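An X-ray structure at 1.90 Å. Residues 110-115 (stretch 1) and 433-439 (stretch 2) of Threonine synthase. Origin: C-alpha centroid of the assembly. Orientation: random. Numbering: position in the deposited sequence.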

# COMPACT_ATOMS: atom_id res chain seq x y z
N HIS A 110 -9.49 4.07 -9.18
CA HIS A 110 -10.53 3.47 -10.02
C HIS A 110 -10.85 2.02 -9.73
O HIS A 110 -11.68 1.40 -10.42
CB HIS A 110 -10.18 3.69 -11.48
CG HIS A 110 -10.18 5.15 -11.86
ND1 HIS A 110 -11.30 5.80 -12.21
CD2 HIS A 110 -9.16 6.08 -11.88
CE1 HIS A 110 -11.01 7.08 -12.45
NE2 HIS A 110 -9.69 7.25 -12.26
N GLY A 111 -10.22 1.46 -8.70
CA GLY A 111 -10.47 0.09 -8.31
C GLY A 111 -11.65 -0.04 -7.36
O GLY A 111 -12.27 0.98 -7.03
N PRO A 112 -11.93 -1.27 -6.90
CA PRO A 112 -13.17 -1.62 -6.21
C PRO A 112 -13.45 -0.87 -4.94
O PRO A 112 -14.60 -0.80 -4.56
CB PRO A 112 -13.00 -3.11 -5.90
CG PRO A 112 -12.05 -3.58 -6.91
CD PRO A 112 -11.10 -2.46 -7.15
N THR A 113 -12.42 -0.30 -4.28
CA THR A 113 -12.67 0.47 -3.05
C THR A 113 -12.22 1.92 -3.14
O THR A 113 -12.07 2.59 -2.11
CB THR A 113 -12.07 -0.19 -1.76
OG1 THR A 113 -10.64 -0.13 -1.76
CG2 THR A 113 -12.58 -1.61 -1.58
N LEU A 114 -12.00 2.40 -4.37
CA LEU A 114 -11.67 3.80 -4.62
C LEU A 114 -10.41 4.24 -3.90
O LEU A 114 -10.29 5.39 -3.49
CB LEU A 114 -12.85 4.69 -4.21
CG LEU A 114 -14.23 4.27 -4.73
CD1 LEU A 114 -15.28 5.31 -4.33
CD2 LEU A 114 -14.20 4.06 -6.23
N ALA A 115 -9.46 3.33 -3.73
CA ALA A 115 -8.22 3.66 -3.04
C ALA A 115 -7.04 2.78 -3.48
O ALA A 115 -7.20 1.67 -3.94
CB ALA A 115 -8.41 3.58 -1.54
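Stretch 2 433-439: QLPAWLC

Stretch 2 packs against stretch 1 through side chains laid on a tight turn, not through paired backbones. Pro112 CA lies 9.0 Å from Leu438 CA, and no direct hydrogen bond crosses between the two stretches. Neither segment is an extended strand or a long helix, so no crossing angle is assigned; the vectors from first to last CA of each stretch, about 110° apart, are neither parallel nor antiparallel, and the arrangement is better described residue by residue.

The backbone evidence comes first. Stretch 1 folds into a type I beta turn from Gly111 to Leu114, closed by a hydrogen bond from Leu114 N to Gly111 O at 3.0 Å. Pro112 (phi/psi -60/-22) and Thr113 (-120/17) occupy its central positions, and Leu114 leaves it with a positive phi of 58°. Stretch 2 begins as loop, with Leu434 and Pro435 at psi values near 150°, then tightens into a 3-10 segment from Ala436 to Leu438. Two hydrogen bonds hold this bend: Leu438 N to Pro435 O and Cys439 N to Ala436 O, each 3.0 Å.

Apolar contact makes up most of the interface, which buries 220 Å² in all, and Leu114 is its centre. This residue gives up 76 Å², the largest share of any, and its CA-to-CB bond points toward stretch 2. With chi1 at -48° (m) and chi2 at -176° (t), both its methyls lie among Leu434, Pro435, Trp437 and Leu438. Leu114 CD1 is 3.9 Å from Leu434 CD2 and 3.8 Å from Leu438 CD2; Leu114 CD2 is 3.8 Å from Pro435 CG and 3.9 Å from Trp437 CZ2. These are van der Waals separations. Pro435, Trp437 and Leu438 direct CB toward stretch 1; Leu434 starts sideways, but the end of its side chain comes nearer.

Trp437 adds a second kind of contact, between its ring edge and backbone carbonyls of the turn. Pro112 O is 3.6 Å from Trp437 CH2 and Gly111 O is 4.0 Å from Trp437 CZ2, both oxygens lying near the ring plane. Such an approach sets carbonyl oxygen against the slightly positive rim of the indole. The Pro112 side chain takes little part: its CB points away.

The polar link is indirect. Water 1 accepts a hydrogen bond from Trp437 NE1 at 2.7 Å and donates one to His110 O at 3.3 Å, so the indole nitrogen is satisfied while the water ties it to the backbone just ahead of the turn. The His110 side chain stays clear of stretch 2: His110 ND1 comes no nearer than 6.6 Å, to Trp437 NE1.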

# COMPACT_ATOMS: atom_id res chain seq x y z
N GLN A 433 -19.20 13.10 -5.12
CA GLN A 433 -20.15 12.10 -5.56
C GLN A 433 -19.42 10.79 -5.88
O GLN A 433 -18.34 10.79 -6.50
CB GLN A 433 -20.94 12.61 -6.77
N LEU A 434 -20.00 9.67 -5.46
CA LEU A 434 -19.47 8.35 -5.78
C LEU A 434 -19.51 8.13 -7.27
O LEU A 434 -20.37 8.69 -7.94
CB LEU A 434 -20.29 7.26 -5.09
CG LEU A 434 -20.16 7.14 -3.57
CD1 LEU A 434 -21.40 6.48 -2.98
CD2 LEU A 434 -18.90 6.37 -3.20
N PRO A 435 -18.60 7.31 -7.81
CA PRO A 435 -18.74 6.88 -9.19
C PRO A 435 -20.11 6.22 -9.42
O PRO A 435 -20.68 5.64 -8.49
CB PRO A 435 -17.62 5.85 -9.38
CG PRO A 435 -16.72 6.04 -8.23
CD PRO A 435 -17.50 6.61 -7.11
N ALA A 436 -20.60 6.28 -10.65
CA ALA A 436 -21.92 5.78 -11.01
C ALA A 436 -22.10 4.30 -10.68
O ALA A 436 -23.15 3.91 -10.20
CB ALA A 436 -22.21 6.03 -12.49
N TRP A 437 -21.07 3.48 -10.91
CA TRP A 437 -21.20 2.03 -10.68
C TRP A 437 -21.33 1.73 -9.19
O TRP A 437 -21.81 0.67 -8.81
CB TRP A 437 -20.05 1.27 -11.34
CG TRP A 437 -18.72 1.59 -10.73
CD1 TRP A 437 -17.82 2.59 -11.10
CD2 TRP A 437 -18.13 0.94 -9.58
NE1 TRP A 437 -16.74 2.59 -10.27
CE2 TRP A 437 -16.86 1.62 -9.33
CE3 TRP A 437 -18.52 -0.11 -8.74
CZ2 TRP A 437 -16.02 1.26 -8.30
CZ3 TRP A 437 -17.66 -0.48 -7.70
CH2 TRP A 437 -16.44 0.19 -7.49
N LEU A 438 -20.95 2.69 -8.34
CA LEU A 438 -21.08 2.53 -6.90
C LEU A 438 -22.22 3.40 -6.33
O LEU A 438 -22.40 3.51 -5.11
CB LEU A 438 -19.73 2.90 -6.27
CG LEU A 438 -19.20 2.19 -5.03
CD1 LEU A 438 -19.48 0.69 -5.03
CD2 LEU A 438 -17.70 2.49 -4.93
N CYS A 439 -23.02 3.99 -7.21
CA CYS A 439 -24.00 4.96 -6.76
C CYS A 439 -25.06 4.33 -5.86
O CYS A 439 -25.77 5.04 -5.17
CB CYS A 439 -24.65 5.66 -7.94
SG CYS A 439 -25.89 4.64 -8.79
O HOH W 1 -14.19 3.44 -10.07